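Tannase (Lactobacillus plantarum, PDB 3WA7) probably catalyses the hydrolysis of galloyl ester bonds in tannins, releasing gallic acid, as an alpha/beta-hydrolase. Local coordinates at residues L360-A373 and A383-N395. Sequence-based numbering, arbitrary orientation.
Sequences LFGDATAKAKHFTA and AQLADAELIQAIN
H370 and L385 form a single parallel beta bridge: H370 N donates to Q384 O (3.0 Å), and A386 N donates to H370 O (2.9 Å, nearly straight at 173°). Water continues the link, bridging A368 O to Q384 N.

Beyond the bridge, the F361 ring meets helix 388-393 and its flanks. F361 CD2 touches A386 CB, and its CE2 lies 3.7 Å from I391 CG1. F361 CZ meets I394 CD1 at 3.5 Å, the two side chains coming from opposite directions. F371 CB sits over the rim of one face of the F361 ring and also packs on I391 CD1. L209 of helix 209-220 adds to this apolar cluster.

K369 runs on the more polar side. Its CG is anti to the carbonyl carbon (chi1 -68°), and the chain is extended beyond it. K369 CB lies against Q384 O and CD against A386 CA. K369 NZ reaches D363 OD2 in a salt bridge of 2.7 Å, from above the carboxylate plane. One water joins NZ to D387 N and another joins it to L385 O. D363 OD1 accepts from three donors: T365 N, an Asx turn; A366 N, an Asx motif; and T365 OG1.

H370 CD2 rests 3.5 Å from A383 CB, while D349 and S379 bind the ring nitrogens. L385 CD1 lies close to the backbone of T372.

D387 N-caps helix 388-393 through OD2 to L390 N. The contact thus joins two loops and a short capped helix within the long insertion between the neighbouring parallel strands 199-203 and 410-414 of the alpha/beta-hydrolase sheet.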
ATOM      1  N   LEU A 360       8.217 -12.993   2.092  1.00  6.30           N
ATOM      2  CA  LEU A 360       6.799 -12.856   2.425  1.00  5.24           C
ATOM      3  C   LEU A 360       6.069 -14.161   2.123  1.00  5.27           C
ATOM      4  O   LEU A 360       5.208 -14.597   2.890  1.00  5.19           O
ATOM      5  CB  LEU A 360       6.155 -11.732   1.597  1.00  4.41           C
ATOM      6  CG  LEU A 360       4.621 -11.722   1.568  1.00  3.43           C
ATOM      7  CD1 LEU A 360       4.080 -11.362   2.954  1.00  4.52           C
ATOM      8  CD2 LEU A 360       4.131 -10.721   0.517  1.00  3.88           C
ATOM      9  N   PHE A 361       6.417 -14.782   0.998  1.00  5.01           N
ATOM     10  CA  PHE A 361       5.771 -16.022   0.587  1.00  4.69           C
ATOM     11  C   PHE A 361       6.342 -17.306   1.179  1.00  7.21           C
ATOM     12  O   PHE A 361       5.986 -18.408   0.753  1.00  7.16           O
ATOM     13  CB  PHE A 361       5.733 -16.112  -0.941  1.00  5.19           C
ATOM     14  CG  PHE A 361       4.631 -15.294  -1.566  1.00  6.50           C
ATOM     15  CD1 PHE A 361       4.920 -14.146  -2.299  1.00  6.48           C
ATOM     16  CD2 PHE A 361       3.301 -15.676  -1.421  1.00  6.93           C
ATOM     17  CE1 PHE A 361       3.898 -13.392  -2.882  1.00  5.79           C
ATOM     18  CE2 PHE A 361       2.270 -14.931  -1.997  1.00  8.69           C
ATOM     19  CZ  PHE A 361       2.570 -13.788  -2.729  1.00  6.13           C
ATOM     20  N   GLY A 362       7.233 -17.175   2.153  1.00  7.22           N
ATOM     21  CA  GLY A 362       7.758 -18.366   2.796  1.00  6.43           C
ATOM     22  C   GLY A 362       6.669 -18.818   3.754  1.00  7.41           C
ATOM     23  O   GLY A 362       5.645 -18.142   3.881  1.00  7.34           O
ATOM     24  N   ASP A 363       6.857 -19.956   4.413  1.00  7.84           N
ATOM     25  CA  ASP A 363       5.866 -20.428   5.371  1.00  9.04           C
ATOM     26  C   ASP A 363       6.545 -21.140   6.531  1.00 10.17           C
ATOM     27  O   ASP A 363       7.747 -20.979   6.740  1.00 10.97           O
ATOM     28  CB  ASP A 363       4.824 -21.343   4.703  1.00 10.54           C
ATOM     29  CG  ASP A 363       5.431 -22.591   4.085  1.00 11.58           C
ATOM     30  OD1 ASP A 363       6.622 -22.882   4.322  1.00 11.32           O
ATOM     31  OD2 ASP A 363       4.695 -23.293   3.361  1.00 14.94           O
ATOM     32  N   ALA A 364       5.775 -21.919   7.283  1.00 11.53           N
ATOM     33  CA  ALA A 364       6.308 -22.631   8.437  1.00 14.49           C
ATOM     34  C   ALA A 364       7.505 -23.517   8.117  1.00 16.23           C
ATOM     35  O   ALA A 364       8.312 -23.813   9.001  1.00 18.65           O
ATOM     36  CB  ALA A 364       5.204 -23.463   9.087  1.00 14.08           C
ATOM     37  N   THR A 365       7.622 -23.939   6.860  1.00 15.83           N
ATOM     38  CA  THR A 365       8.727 -24.803   6.448  1.00 17.46           C
ATOM     39  C   THR A 365       9.874 -24.082   5.751  1.00 17.57           C
ATOM     40  O   THR A 365      11.034 -24.234   6.137  1.00 19.13           O
ATOM     41  CB  THR A 365       8.249 -25.919   5.495  1.00 19.00           C
ATOM     42  OG1 THR A 365       7.739 -25.338   4.287  1.00 25.17           O
ATOM     43  CG2 THR A 365       7.173 -26.746   6.146  1.00 16.32           C
ATOM     44  N   ALA A 366       9.549 -23.302   4.722  1.00 14.89           N
ATOM     45  CA  ALA A 366      10.564 -22.590   3.955  1.00 13.67           C
ATOM     46  C   ALA A 366      10.648 -21.114   4.299  1.00 12.20           C
ATOM     47  O   ALA A 366       9.630 -20.434   4.420  1.00 12.48           O
ATOM     48  CB  ALA A 366      10.297 -22.759   2.462  1.00 13.19           C
ATOM     49  N   LYS A 367      11.871 -20.620   4.450  1.00 10.94           N
ATOM     50  CA  LYS A 367      12.074 -19.215   4.774  1.00 11.38           C
ATOM     51  C   LYS A 367      11.556 -18.334   3.639  1.00 10.28           C
ATOM     52  O   LYS A 367      11.085 -17.224   3.870  1.00  7.58           O
ATOM     53  CB  LYS A 367      13.558 -18.925   5.003  1.00 14.16           C
ATOM     54  CG  LYS A 367      13.842 -17.462   5.321  1.00 19.01           C
ATOM     55  CD  LYS A 367      15.323 -17.201   5.529  1.00 23.43           C
ATOM     56  CE  LYS A 367      15.572 -15.740   5.864  1.00 26.20           C
ATOM     57  NZ  LYS A 367      17.020 -15.461   6.087  1.00 29.45           N
ATOM     58  N   ALA A 368      11.648 -18.832   2.411  1.00  8.49           N
ATOM     59  CA  ALA A 368      11.185 -18.067   1.260  1.00  9.81           C
ATOM     60  C   ALA A 368      10.724 -18.991   0.147  1.00  9.37           C
ATOM     61  O   ALA A 368      11.094 -20.161   0.113  1.00  9.86           O
ATOM     62  CB  ALA A 368      12.302 -17.159   0.756  1.00  8.19           C
ATOM     63  N   LYS A 369       9.906 -18.458  -0.757  1.00  8.16           N
ATOM     64  CA  LYS A 369       9.398 -19.233  -1.885  1.00  7.80           C
ATOM     65  C   LYS A 369       9.259 -18.358  -3.122  1.00  7.89           C
ATOM     66  O   LYS A 369       9.294 -17.129  -3.041  1.00  6.99           O
ATOM     67  CB  LYS A 369       8.009 -19.810  -1.579  1.00  8.12           C
ATOM     68  CG  LYS A 369       7.932 -20.883  -0.507  1.00  8.71           C
ATOM     69  CD  LYS A 369       6.520 -21.460  -0.465  1.00  9.11           C
ATOM     70  CE  LYS A 369       6.345 -22.492   0.643  1.00 12.11           C
ATOM     71  NZ  LYS A 369       4.954 -23.047   0.661  1.00 12.27           N
ATOM     72  N   HIS A 370       9.113 -19.004  -4.273  1.00  6.55           N
ATOM     73  CA  HIS A 370       8.881 -18.275  -5.509  1.00  7.04           C
ATOM     74  C   HIS A 370       7.366 -18.126  -5.565  1.00  8.11           C
ATOM     75  O   HIS A 370       6.645 -18.824  -4.844  1.00  7.32           O
ATOM     76  CB  HIS A 370       9.378 -19.073  -6.715  1.00  7.50           C
ATOM     77  CG  HIS A 370      10.868 -19.168  -6.800  1.00  8.02           C
ATOM     78  ND1 HIS A 370      11.678 -18.058  -6.901  1.00  7.06           N
ATOM     79  CD2 HIS A 370      11.696 -20.239  -6.790  1.00  7.41           C
ATOM     80  CE1 HIS A 370      12.942 -18.441  -6.948  1.00  8.64           C
ATOM     81  NE2 HIS A 370      12.980 -19.760  -6.883  1.00  7.62           N
ATOM     82  N   PHE A 371       6.879 -17.211  -6.396  1.00  7.34           N
ATOM     83  CA  PHE A 371       5.443 -16.998  -6.523  1.00  8.11           C
ATOM     84  C   PHE A 371       5.040 -16.774  -7.975  1.00  7.90           C
ATOM     85  O   PHE A 371       3.965 -16.244  -8.267  1.00  7.20           O
ATOM     86  CB  PHE A 371       4.992 -15.830  -5.635  1.00  6.30           C
ATOM     87  CG  PHE A 371       5.882 -14.617  -5.706  1.00  6.71           C
ATOM     88  CD1 PHE A 371       5.564 -13.549  -6.542  1.00  5.54           C
ATOM     89  CD2 PHE A 371       7.030 -14.535  -4.919  1.00  5.39           C
ATOM     90  CE1 PHE A 371       6.378 -12.414  -6.588  1.00  6.54           C
ATOM     91  CE2 PHE A 371       7.848 -13.410  -4.959  1.00  5.93           C
ATOM     92  CZ  PHE A 371       7.521 -12.345  -5.795  1.00  7.38           C
ATOM     93  N   THR A 372       5.923 -17.197  -8.875  1.00  6.83           N
ATOM     94  CA  THR A 372       5.701 -17.106 -10.316  1.00  7.67           C
ATOM     95  C   THR A 372       6.300 -18.363 -10.932  1.00  8.26           C
ATOM     96  O   THR A 372       7.318 -18.868 -10.459  1.00  8.07           O
ATOM     97  CB  THR A 372       6.400 -15.877 -10.942  1.00  7.60           C
ATOM     98  OG1 THR A 372       7.820 -15.993 -10.779  1.00  7.66           O
ATOM     99  CG2 THR A 372       5.907 -14.595 -10.287  1.00  7.18           C
ATOM    100  N   ALA A 373       5.665 -18.873 -11.982  1.00  8.67           N
ATOM    101  CA  ALA A 373       6.157 -20.073 -12.646  1.00  9.64           C
ATOM    102  C   ALA A 373       7.553 -19.837 -13.223  1.00  9.88           C
ATOM    103  O   ALA A 373       8.417 -20.711 -13.168  1.00 10.78           O
ATOM    104  CB  ALA A 373       5.190 -20.486 -13.755  1.00  9.93           C
ATOM    105  N   ALA A 383      14.017 -24.662  -4.202  1.00 15.24           N
ATOM    106  CA  ALA A 383      12.869 -23.852  -3.815  1.00 13.88           C
ATOM    107  C   ALA A 383      11.499 -24.446  -4.115  1.00 13.33           C
ATOM    108  O   ALA A 383      11.356 -25.349  -4.942  1.00 12.38           O
ATOM    109  CB  ALA A 383      12.980 -22.484  -4.471  1.00 13.04           C
ATOM    110  N   GLN A 384      10.496 -23.908  -3.428  1.00 13.18           N
ATOM    111  CA  GLN A 384       9.108 -24.317  -3.594  1.00 13.46           C
ATOM    112  C   GLN A 384       8.339 -23.134  -4.162  1.00 12.73           C
ATOM    113  O   GLN A 384       8.741 -21.983  -3.989  1.00 11.56           O
ATOM    114  CB  GLN A 384       8.478 -24.681  -2.248  1.00 15.46           C
ATOM    115  CG  GLN A 384       9.096 -25.853  -1.515  1.00 22.31           C
ATOM    116  CD  GLN A 384       8.422 -26.087  -0.175  1.00 25.64           C
ATOM    117  OE1 GLN A 384       7.213 -26.313  -0.108  1.00 29.32           O
ATOM    118  NE2 GLN A 384       9.197 -26.022   0.901  1.00 28.11           N
ATOM    119  N   LEU A 385       7.231 -23.424  -4.834  1.00 11.55           N
ATOM    120  CA  LEU A 385       6.376 -22.389  -5.403  1.00 11.30           C
ATOM    121  C   LEU A 385       5.205 -22.210  -4.439  1.00 10.94           C
ATOM    122  O   LEU A 385       4.557 -23.182  -4.052  1.00 11.62           O
ATOM    123  CB  LEU A 385       5.865 -22.825  -6.784  1.00 11.85           C
ATOM    124  CG  LEU A 385       4.848 -21.939  -7.511  1.00 12.70           C
ATOM    125  CD1 LEU A 385       5.448 -20.574  -7.827  1.00 11.39           C
ATOM    126  CD2 LEU A 385       4.420 -22.635  -8.795  1.00 14.15           C
ATOM    127  N   ALA A 386       4.941 -20.969  -4.042  1.00  9.41           N
ATOM    128  CA  ALA A 386       3.852 -20.690  -3.113  1.00  8.85           C
ATOM    129  C   ALA A 386       2.487 -21.124  -3.648  1.00  8.80           C
ATOM    130  O   ALA A 386       2.256 -21.157  -4.859  1.00  9.43           O
ATOM    131  CB  ALA A 386       3.830 -19.202  -2.774  1.00  7.96           C
ATOM    132  N   ASP A 387       1.589 -21.453  -2.725  1.00  9.06           N
ATOM    133  CA  ASP A 387       0.235 -21.884  -3.050  1.00  9.88           C
ATOM    134  C   ASP A 387      -0.487 -20.841  -3.903  1.00 10.22           C
ATOM    135  O   ASP A 387      -0.564 -19.671  -3.531  1.00  7.88           O
ATOM    136  CB  ASP A 387      -0.545 -22.123  -1.755  1.00 11.91           C
ATOM    137  CG  ASP A 387      -1.959 -22.593  -2.007  1.00 15.66           C
ATOM    138  OD1 ASP A 387      -2.134 -23.749  -2.442  1.00 17.55           O
ATOM    139  OD2 ASP A 387      -2.893 -21.802  -1.776  1.00 17.33           O
ATOM    140  N   ALA A 388      -1.021 -21.272  -5.044  1.00  9.72           N
ATOM    141  CA  ALA A 388      -1.728 -20.370  -5.953  1.00 11.07           C
ATOM    142  C   ALA A 388      -2.922 -19.672  -5.301  1.00  9.80           C
ATOM    143  O   ALA A 388      -3.203 -18.507  -5.588  1.00  8.98           O
ATOM    144  CB  ALA A 388      -2.190 -21.137  -7.188  1.00 10.95           C
ATOM    145  N   GLU A 389      -3.626 -20.390  -4.432  1.00 10.46           N
ATOM    146  CA  GLU A 389      -4.793 -19.839  -3.754  1.00 12.15           C
ATOM    147  C   GLU A 389      -4.386 -18.702  -2.819  1.00 10.51           C
ATOM    148  O   GLU A 389      -5.098 -17.708  -2.691  1.00  9.06           O
ATOM    149  CB  GLU A 389      -5.500 -20.947  -2.969  1.00 16.20           C
ATOM    150  CG  GLU A 389      -6.882 -20.584  -2.456  1.00 22.69           C
ATOM    151  CD  GLU A 389      -7.578 -21.766  -1.802  1.00 26.19           C
ATOM    152  OE1 GLU A 389      -7.664 -22.834  -2.446  1.00 29.96           O
ATOM    153  OE2 GLU A 389      -8.042 -21.634  -0.651  1.00 30.12           O
ATOM    154  N   LEU A 390      -3.236 -18.855  -2.168  1.00  9.11           N
ATOM    155  CA  LEU A 390      -2.731 -17.832  -1.254  1.00  8.98           C
ATOM    156  C   LEU A 390      -2.270 -16.601  -2.028  1.00  8.19           C
ATOM    157  O   LEU A 390      -2.523 -15.466  -1.624  1.00  6.61           O
ATOM    158  CB  LEU A 390      -1.567 -18.388  -0.427  1.00  7.92           C
ATOM    159  CG  LEU A 390      -0.811 -17.377   0.448  1.00  7.66           C
ATOM    160  CD1 LEU A 390      -1.771 -16.705   1.426  1.00  8.09           C
ATOM    161  CD2 LEU A 390       0.299 -18.096   1.204  1.00 10.68           C
ATOM    162  N   ILE A 391      -1.581 -16.826  -3.139  1.00  7.64           N
ATOM    163  CA  ILE A 391      -1.107 -15.720  -3.962  1.00  7.27           C
ATOM    164  C   ILE A 391      -2.315 -14.894  -4.406  1.00  7.77           C
ATOM    165  O   ILE A 391      -2.313 -13.664  -4.318  1.00  8.14           O
ATOM    166  CB  ILE A 391      -0.350 -16.249  -5.200  1.00  7.28           C
ATOM    167  CG1 ILE A 391       0.921 -16.977  -4.755  1.00  5.57           C
ATOM    168  CG2 ILE A 391      -0.031 -15.100  -6.144  1.00  7.84           C
ATOM    169  CD1 ILE A 391       1.649 -17.693  -5.881  1.00  6.19           C
ATOM    170  N   GLN A 392      -3.353 -15.582  -4.864  1.00  7.18           N
ATOM    171  CA  GLN A 392      -4.575 -14.926  -5.319  1.00  7.96           C
ATOM    172  C   GLN A 392      -5.296 -14.197  -4.181  1.00  8.38           C
ATOM    173  O   GLN A 392      -5.797 -13.077  -4.353  1.00  5.88           O
ATOM    174  CB  GLN A 392      -5.512 -15.968  -5.937  1.00 12.60           C
ATOM    175  CG  GLN A 392      -6.842 -15.422  -6.412  1.00 18.95           C
ATOM    176  CD  GLN A 392      -7.749 -16.509  -6.953  1.00 24.21           C
ATOM    177  OE1 GLN A 392      -7.428 -17.164  -7.946  1.00 27.42           O
ATOM    178  NE2 GLN A 392      -8.885 -16.710  -6.299  1.00 26.63           N
ATOM    179  N   ALA A 393      -5.335 -14.837  -3.016  1.00  7.59           N
ATOM    180  CA  ALA A 393      -6.001 -14.280  -1.846  1.00  7.35           C
ATOM    181  C   ALA A 393      -5.432 -12.945  -1.368  1.00  7.64           C
ATOM    182  O   ALA A 393      -6.171 -12.116  -0.830  1.00  7.46           O
ATOM    183  CB  ALA A 393      -5.965 -15.295  -0.701  1.00  8.70           C
ATOM    184  N   ILE A 394      -4.133 -12.724  -1.551  1.00  6.19           N
ATOM    185  CA  ILE A 394      -3.553 -11.465  -1.093  1.00  6.19           C
ATOM    186  C   ILE A 394      -3.374 -10.426  -2.197  1.00  6.67           C
ATOM    187  O   ILE A 394      -2.716  -9.405  -1.997  1.00  7.23           O
ATOM    188  CB  ILE A 394      -2.198 -11.669  -0.370  1.00  6.67           C
ATOM    189  CG1 ILE A 394      -1.136 -12.177  -1.342  1.00  7.09           C
ATOM    190  CG2 ILE A 394      -2.377 -12.625   0.801  1.00  7.83           C
ATOM    191  CD1 ILE A 394       0.266 -12.122  -0.757  1.00 10.51           C
ATOM    192  N   ASN A 395      -3.969 -10.688  -3.357  1.00  6.74           N
ATOM    193  CA  ASN A 395      -3.903  -9.754  -4.477  1.00  6.02           C
ATOM    194  C   ASN A 395      -5.244  -9.013  -4.495  1.00  5.50           C
ATOM    195  O   ASN A 395      -6.291  -9.619  -4.719  1.00  4.35           O
ATOM    196  CB  ASN A 395      -3.713 -10.511  -5.797  1.00  4.27           C
ATOM    197  CG  ASN A 395      -3.479  -9.580  -6.981  1.00  6.81           C
ATOM    198  OD1 ASN A 395      -3.810  -8.396  -6.930  1.00  6.61           O
ATOM    199  ND2 ASN A 395      -2.919 -10.121  -8.061  1.00  5.82           N
TER
HETATM  200  O   HOH W   1      11.274 -22.560  -1.056  1.00  8.54           O
HETATM  201  O   HOH W   2       2.523 -21.473   0.157  1.00 12.55           O
HETATM  202  O   HOH W   3       4.655 -24.610  -1.667  1.00 20.39           O